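Local coordinates for protein molybdopterin molybdotransferase (PDB 1UZ5) that probably catalyses the insertion of molybdate into adenylyl-molybdopterin, releasing AMP and Mo-molybdopterin, a magnesium-dependent step of molybdenum cofactor biosynthesis, at residues V61-T66 against N110-I115; L34-A39 against V175-K180; A54-Y59 against V114-D119. All blocks are in the same frame, centred on the assembly; numbering follows the deposited sequence.

Interactions 1 and 3 join the same two strands, 58-61 and 113-116, of one mixed sheet and share Val114 and Ile115; their centres lie about 11 Å apart. Interaction 3 is a short antiparallel ladder finished by an aromatic pair, whereas interaction 1 is the bulged end of that ladder, held by backbone bonds, a carboxylate and two bridging waters. Interaction 2, its centre about 46 Å from that of interaction 1 and about 10 Å from the centre of the chain in space, ties a loop to strand 174-178 through an arginine and a phenylalanine face. All three are partly buried; a charged side chain takes a central part in interactions 1 and 2, whereas apolar and aromatic groups dominate interaction 3.

Interaction 1. Residues V61-T66 against N110-I115; sequences VRAEDT and NADAVI
Asp112 reaches across to the backbone of Ala63 with a single carboxylate oxygen. Its CG stands between its own backbone N and carbonyl carbon (chi1 60°), a rotation that brings the carboxylate up to the first residue of the 3-10 segment 63-66, and OD1 takes the N-H of Ala63 at 2.7 Å on its syn side, only slightly out of the carboxylate plane. The bond is nearly straight, 166° at the hydrogen, and the methyl of Ala63 lies close to the same oxygen, with CB 3.2 Å from OD1. The other oxygen, OD2, accepts from a water that in turn receives the N-H of Glu64, so one carboxylate serves two successive amides at the start of that segment.

Next to this bond the strand pairing ends in a classic beta bulge: Asp112 and Ala113 both face Val61. The carbonyl of Val61 takes Asp112 N at 3.0 Å and Ala113 N in a weak, bent bond, while Val61 N gives a bond of 2.8 Å to Ala113 O. On the side of the sheet that carries Val61 and Ala113, Val61 CG2 touches both Ala113 CB and, at 4.2 Å, Ile115 CD1; Thr66 CG2 comes near that same CD1 from the turn.

Arg62 and Asn110 run side by side and point the same way, their guanidinium and amide planes 65° apart. Arg62 CG lies against Asn110 O at 3.4 Å. Rather than bonding each other, Arg62 NH1 and Asn110 ND2 both donate to the carbonyl of Leu93, and a water links Asn110 O to Glu64 OE2.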
# COMPACT_ATOMS: atom_id res chain seq x y z
N VAL A 61 23.56 17.39 -35.30
CA VAL A 61 24.60 17.12 -36.28
C VAL A 61 25.06 15.68 -36.22
O VAL A 61 24.69 14.93 -35.32
CB VAL A 61 25.87 17.98 -36.00
CG1 VAL A 61 25.51 19.45 -35.92
CG2 VAL A 61 26.53 17.52 -34.70
N ARG A 62 25.85 15.29 -37.21
CA ARG A 62 26.45 13.97 -37.24
C ARG A 62 27.79 14.33 -36.59
O ARG A 62 28.58 15.07 -37.18
CB ARG A 62 26.64 13.51 -38.68
CG ARG A 62 25.34 13.33 -39.42
CD ARG A 62 25.51 13.26 -40.93
NE ARG A 62 26.55 12.32 -41.33
CZ ARG A 62 26.45 11.50 -42.37
NH1 ARG A 62 25.35 11.49 -43.12
NH2 ARG A 62 27.45 10.68 -42.66
N ALA A 63 28.04 13.85 -35.38
CA ALA A 63 29.27 14.19 -34.66
C ALA A 63 30.55 14.09 -35.49
O ALA A 63 31.42 14.96 -35.41
CB ALA A 63 29.39 13.33 -33.41
N GLU A 64 30.66 13.03 -36.28
CA GLU A 64 31.82 12.80 -37.13
C GLU A 64 32.16 13.97 -38.06
O GLU A 64 33.32 14.19 -38.38
CB GLU A 64 31.60 11.54 -37.97
CG GLU A 64 30.40 11.65 -38.90
CD GLU A 64 29.90 10.30 -39.38
OE1 GLU A 64 30.68 9.57 -40.04
OE2 GLU A 64 28.74 9.96 -39.09
N ASP A 65 31.14 14.70 -38.51
CA ASP A 65 31.37 15.83 -39.40
C ASP A 65 32.06 17.00 -38.71
O ASP A 65 32.45 17.97 -39.36
CB ASP A 65 30.05 16.34 -39.99
CG ASP A 65 29.40 15.35 -40.94
OD1 ASP A 65 30.04 14.35 -41.31
OD2 ASP A 65 28.23 15.59 -41.32
N THR A 66 32.20 16.92 -37.39
CA THR A 66 32.82 18.00 -36.64
C THR A 66 34.19 17.64 -36.04
O THR A 66 34.78 18.45 -35.32
CB THR A 66 31.94 18.42 -35.46
OG1 THR A 66 32.03 17.44 -34.42
CG2 THR A 66 30.48 18.57 -35.90
N ASN A 110 20.26 10.08 -38.83
CA ASN A 110 21.72 10.19 -38.83
C ASN A 110 22.33 11.14 -37.81
O ASN A 110 23.54 11.14 -37.61
CB ASN A 110 22.26 10.57 -40.23
CG ASN A 110 21.92 9.54 -41.28
OD1 ASN A 110 21.84 8.35 -40.98
ND2 ASN A 110 21.71 9.99 -42.51
N ALA A 111 21.51 11.97 -37.16
CA ALA A 111 22.07 12.88 -36.16
C ALA A 111 22.37 12.10 -34.89
O ALA A 111 21.63 11.18 -34.53
CB ALA A 111 21.09 14.01 -35.85
N ASP A 112 23.46 12.44 -34.20
CA ASP A 112 23.80 11.75 -32.96
C ASP A 112 24.29 12.70 -31.88
O ASP A 112 24.74 12.28 -30.82
CB ASP A 112 24.83 10.65 -33.21
CG ASP A 112 26.13 11.18 -33.79
OD1 ASP A 112 26.31 12.42 -33.86
OD2 ASP A 112 26.99 10.36 -34.17
N ALA A 113 24.19 14.00 -32.15
CA ALA A 113 24.59 15.01 -31.19
C ALA A 113 23.87 16.32 -31.47
O ALA A 113 23.43 16.56 -32.59
CB ALA A 113 26.10 15.23 -31.23
N VAL A 114 23.74 17.14 -30.43
CA VAL A 114 23.13 18.45 -30.57
C VAL A 114 24.09 19.46 -29.95
O VAL A 114 24.48 19.33 -28.79
CB VAL A 114 21.77 18.56 -29.84
CG1 VAL A 114 21.21 19.97 -30.02
CG2 VAL A 114 20.79 17.54 -30.40
N ILE A 115 24.48 20.46 -30.73
CA ILE A 115 25.39 21.49 -30.23
C ILE A 115 24.56 22.69 -29.81
O ILE A 115 23.80 23.23 -30.61
CB ILE A 115 26.39 21.91 -31.33
CG1 ILE A 115 27.17 20.68 -31.81
CG2 ILE A 115 27.33 22.98 -30.79
CD1 ILE A 115 28.17 20.97 -32.94
O HOH W 1 29.24 10.56 -35.56
O HOH W 2 25.74 9.48 -37.82

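Interaction 2. Residues L34-A39 against V175-K180; sequences LGRIAA and VKVFRK
The guanidinium of Arg36 lies between two aliphatic groups: Val177 CG2 rests over one face, 3.6 Å from NH2, and Lys180 CE approaches the opposite face, 4.0 Å from NE. At its edge NH2 donates to Phe178 O at 3.0 Å, nearly in the guanidinium plane, and NE gives its hydrogen to a water that also joins Ile37 N and Phe178 O. Bends at chi2 and chi3 (-61° and -66°) bring the guanidinium round to this carbonyl; NH2 also forms a salt bridge to Glu26.

The Phe178 ring has Ala39 CA over one face, a CH-pi contact 3.8 Å from the ring centroid and 15° off the normal, and Ile37 CG2 at its edge, 4.0 Å from CD2. Backbone bonds hold both residues in place against the ring: Phe178 N gives to Ile37 O in a bond almost along the C=O axis, and Ala39 N gives to Lys176 O at 2.9 Å.

The result is a single beta bridge, Ala38 with Val177, by which the loop after strand 25-29 is fastened to strand 174-178, the antiparallel partner of 25-29 in a two-stranded sheet.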
# COMPACT_ATOMS: atom_id res chain seq x y z
N LEU A 34 -6.00 4.99 -8.26
CA LEU A 34 -5.55 5.60 -7.01
C LEU A 34 -6.12 4.87 -5.80
O LEU A 34 -7.33 4.71 -5.68
CB LEU A 34 -5.94 7.08 -6.96
CG LEU A 34 -5.45 7.82 -5.71
CD1 LEU A 34 -3.93 7.82 -5.68
CD2 LEU A 34 -5.99 9.25 -5.70
N GLY A 35 -5.25 4.43 -4.90
CA GLY A 35 -5.70 3.73 -3.71
C GLY A 35 -5.80 2.22 -3.84
O GLY A 35 -5.79 1.51 -2.84
N ARG A 36 -5.89 1.71 -5.07
CA ARG A 36 -5.99 0.27 -5.28
C ARG A 36 -4.64 -0.44 -5.14
O ARG A 36 -3.59 0.20 -5.10
CB ARG A 36 -6.60 -0.02 -6.66
CG ARG A 36 -7.97 0.60 -6.87
CD ARG A 36 -9.00 0.07 -5.85
NE ARG A 36 -9.29 -1.36 -6.04
CZ ARG A 36 -10.29 -1.82 -6.78
NH1 ARG A 36 -11.10 -0.98 -7.41
NH2 ARG A 36 -10.48 -3.13 -6.90
N ILE A 37 -4.69 -1.77 -5.04
CA ILE A 37 -3.49 -2.57 -4.88
C ILE A 37 -3.20 -3.36 -6.15
O ILE A 37 -4.05 -4.11 -6.63
CB ILE A 37 -3.66 -3.59 -3.72
CG1 ILE A 37 -4.06 -2.86 -2.43
CG2 ILE A 37 -2.37 -4.36 -3.52
CD1 ILE A 37 -3.04 -1.88 -1.93
N ALA A 38 -1.99 -3.19 -6.70
CA ALA A 38 -1.59 -3.89 -7.92
C ALA A 38 -1.66 -5.41 -7.73
O ALA A 38 -1.05 -5.95 -6.80
CB ALA A 38 -0.17 -3.48 -8.32
N ALA A 39 -2.38 -6.09 -8.62
CA ALA A 39 -2.52 -7.54 -8.53
C ALA A 39 -1.31 -8.30 -9.07
O ALA A 39 -1.18 -9.50 -8.87
CB ALA A 39 -3.78 -7.99 -9.25
N VAL A 175 -5.17 -0.95 -15.47
CA VAL A 175 -4.32 -1.68 -14.54
C VAL A 175 -5.06 -2.79 -13.79
O VAL A 175 -6.21 -2.63 -13.39
CB VAL A 175 -3.66 -0.69 -13.54
CG1 VAL A 175 -4.73 0.08 -12.78
CG2 VAL A 175 -2.74 -1.44 -12.59
N LYS A 176 -4.38 -3.92 -13.61
CA LYS A 176 -4.95 -5.06 -12.91
C LYS A 176 -4.76 -4.92 -11.41
O LYS A 176 -3.63 -4.91 -10.92
CB LYS A 176 -4.31 -6.36 -13.39
CG LYS A 176 -4.73 -6.76 -14.80
CD LYS A 176 -4.11 -8.09 -15.20
CE LYS A 176 -4.61 -8.53 -16.57
NZ LYS A 176 -4.05 -9.85 -16.95
N VAL A 177 -5.86 -4.82 -10.69
CA VAL A 177 -5.77 -4.68 -9.24
C VAL A 177 -6.60 -5.75 -8.55
O VAL A 177 -7.50 -6.35 -9.15
CB VAL A 177 -6.26 -3.28 -8.80
CG1 VAL A 177 -5.37 -2.20 -9.40
CG2 VAL A 177 -7.70 -3.07 -9.23
N PHE A 178 -6.28 -6.01 -7.29
CA PHE A 178 -7.02 -7.01 -6.53
C PHE A 178 -8.40 -6.46 -6.22
O PHE A 178 -8.55 -5.27 -5.93
CB PHE A 178 -6.33 -7.31 -5.20
CG PHE A 178 -5.12 -8.19 -5.32
CD1 PHE A 178 -5.25 -9.51 -5.75
CD2 PHE A 178 -3.86 -7.73 -4.95
CE1 PHE A 178 -4.14 -10.35 -5.81
CE2 PHE A 178 -2.75 -8.56 -5.00
CZ PHE A 178 -2.89 -9.87 -5.43
N ARG A 179 -9.42 -7.31 -6.31
CA ARG A 179 -10.76 -6.88 -5.94
C ARG A 179 -10.66 -6.76 -4.43
O ARG A 179 -9.79 -7.39 -3.81
CB ARG A 179 -11.80 -7.94 -6.33
CG ARG A 179 -12.06 -8.03 -7.82
CD ARG A 179 -13.05 -9.13 -8.14
NE ARG A 179 -13.27 -9.25 -9.58
CZ ARG A 179 -13.94 -8.36 -10.31
NH1 ARG A 179 -14.46 -7.29 -9.74
NH2 ARG A 179 -14.09 -8.56 -11.62
N LYS A 180 -11.50 -5.94 -3.82
CA LYS A 180 -11.41 -5.76 -2.37
C LYS A 180 -12.03 -6.93 -1.61
O LYS A 180 -13.19 -7.28 -1.83
CB LYS A 180 -12.09 -4.45 -1.97
CG LYS A 180 -11.42 -3.22 -2.54
CD LYS A 180 -12.16 -1.95 -2.18
CE LYS A 180 -11.43 -0.72 -2.71
NZ LYS A 180 -12.16 0.53 -2.37
O HOH W 3 -7.30 -3.08 -4.91

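Interaction 3. Residues A54-Y59 against V114-D119; sequences ATVDGY and VIQFED
Ile115 N donates to Tyr59 O at 2.8 Å, and Tyr59 N returns a bond of 2.9 Å to Ile115 O, making Tyr59 and Ile115 an antiparallel hydrogen-bonded pair. Both carbonyls are also approached by a C-H: Val114 CA lies 3.3 Å from Tyr59 O, and Gly58 CA lies 3.2 Å from Ile115 O. One residue further along, Gly58 and Gln116 form the non-hydrogen-bonded pair, with CA atoms only 4.3 Å apart. Gly58 has no side chain, and the position a CB would take is already filled by Ile115 O, which permits this close approach. Beyond it, Phe117 N bonds to Asp57 O at the start of the 3-10 segment 117-118.

The aromatic pair closes that end. With CG anti to its backbone N (chi1 -170°), Phe117 swings its ring over to Tyr59, and the two side chains cross at a slant; Tyr59 CE1 meets Phe117 CD1 at 3.6 Å, while Tyr59 OH touches the rim of the phenylalanine ring at CE1, 3.5 Å away, near the ring plane. Elsewhere the contacts are aliphatic. The two methyls of Val114 divide the work: CG2 meets Ala54 CB at 3.9 Å and CG1 lies against Val56 CG2, which also packs against CG of the extended Gln116 side chain.

Strand 113-116 is one of the two edge strands of this mixed sheet within the chain, and 58-61 lies between it and strand 97-101. Ile101 of that third strand touches Ala54 and Val114, whereas Tyr59 and Ile115 rest on Val120 of strand 120-123 and on strand 126-129.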
# COMPACT_ATOMS: atom_id res chain seq x y z
N ALA A 54 16.69 15.93 -27.95
CA ALA A 54 17.65 16.98 -27.66
C ALA A 54 17.43 17.43 -26.22
O ALA A 54 16.30 17.46 -25.74
CB ALA A 54 17.43 18.16 -28.60
N THR A 55 18.52 17.78 -25.54
CA THR A 55 18.43 18.23 -24.16
C THR A 55 18.65 19.74 -24.08
O THR A 55 18.58 20.33 -23.01
CB THR A 55 19.47 17.52 -23.27
OG1 THR A 55 20.79 17.80 -23.77
CG2 THR A 55 19.23 16.02 -23.28
N VAL A 56 18.92 20.35 -25.22
CA VAL A 56 19.14 21.79 -25.30
C VAL A 56 18.69 22.30 -26.67
O VAL A 56 18.53 21.50 -27.59
CB VAL A 56 20.64 22.15 -25.14
CG1 VAL A 56 21.18 21.62 -23.82
CG2 VAL A 56 21.43 21.59 -26.30
N ASP A 57 18.48 23.61 -26.79
CA ASP A 57 18.11 24.18 -28.08
C ASP A 57 19.43 24.32 -28.83
O ASP A 57 20.42 24.76 -28.26
CB ASP A 57 17.51 25.59 -27.93
CG ASP A 57 16.15 25.59 -27.25
OD1 ASP A 57 15.39 24.61 -27.39
OD2 ASP A 57 15.84 26.61 -26.60
N GLY A 58 19.46 23.93 -30.09
CA GLY A 58 20.69 24.05 -30.84
C GLY A 58 20.64 23.39 -32.19
O GLY A 58 19.62 23.42 -32.87
N TYR A 59 21.75 22.77 -32.58
CA TYR A 59 21.80 22.12 -33.87
C TYR A 59 22.18 20.66 -33.82
O TYR A 59 23.22 20.29 -33.27
CB TYR A 59 22.76 22.88 -34.79
CG TYR A 59 22.31 24.29 -35.04
CD1 TYR A 59 22.58 25.31 -34.13
CD2 TYR A 59 21.54 24.59 -36.17
CE1 TYR A 59 22.09 26.61 -34.34
CE2 TYR A 59 21.05 25.87 -36.38
CZ TYR A 59 21.33 26.87 -35.47
OH TYR A 59 20.82 28.13 -35.70
N VAL A 114 23.74 17.14 -30.43
CA VAL A 114 23.13 18.45 -30.57
C VAL A 114 24.09 19.46 -29.95
O VAL A 114 24.48 19.33 -28.79
CB VAL A 114 21.77 18.56 -29.84
CG1 VAL A 114 21.21 19.97 -30.02
CG2 VAL A 114 20.79 17.54 -30.40
N ILE A 115 24.48 20.46 -30.73
CA ILE A 115 25.39 21.49 -30.23
C ILE A 115 24.56 22.69 -29.81
O ILE A 115 23.80 23.23 -30.61
CB ILE A 115 26.39 21.91 -31.33
CG1 ILE A 115 27.17 20.68 -31.81
CG2 ILE A 115 27.33 22.98 -30.79
CD1 ILE A 115 28.17 20.97 -32.94
N GLN A 116 24.69 23.09 -28.54
CA GLN A 116 23.95 24.22 -28.00
C GLN A 116 23.96 25.40 -28.96
O GLN A 116 24.94 25.65 -29.64
CB GLN A 116 24.53 24.68 -26.67
CG GLN A 116 24.51 23.66 -25.57
CD GLN A 116 25.14 24.19 -24.30
OE1 GLN A 116 24.63 25.13 -23.69
NE2 GLN A 116 26.27 23.61 -23.90
N PHE A 117 22.85 26.12 -28.98
CA PHE A 117 22.68 27.28 -29.84
C PHE A 117 23.84 28.27 -29.71
O PHE A 117 24.37 28.75 -30.70
CB PHE A 117 21.36 27.97 -29.48
CG PHE A 117 20.94 29.04 -30.46
CD1 PHE A 117 20.58 28.70 -31.76
CD2 PHE A 117 20.92 30.37 -30.09
CE1 PHE A 117 20.19 29.68 -32.68
CE2 PHE A 117 20.54 31.36 -31.00
CZ PHE A 117 20.18 31.01 -32.29
N GLU A 118 24.22 28.55 -28.47
CA GLU A 118 25.29 29.50 -28.18
C GLU A 118 26.70 29.07 -28.56
O GLU A 118 27.60 29.90 -28.60
CB GLU A 118 25.27 29.88 -26.70
CG GLU A 118 23.88 30.13 -26.11
CD GLU A 118 23.04 28.86 -26.04
OE1 GLU A 118 23.50 27.87 -25.43
OE2 GLU A 118 21.92 28.86 -26.58
N ASP A 119 26.91 27.78 -28.83
CA ASP A 119 28.25 27.32 -29.17
C ASP A 119 28.58 27.28 -30.66
O ASP A 119 29.56 26.66 -31.06
CB ASP A 119 28.52 25.95 -28.55
CG ASP A 119 28.51 25.98 -27.04
OD1 ASP A 119 29.09 26.92 -26.46
OD2 ASP A 119 27.94 25.06 -26.42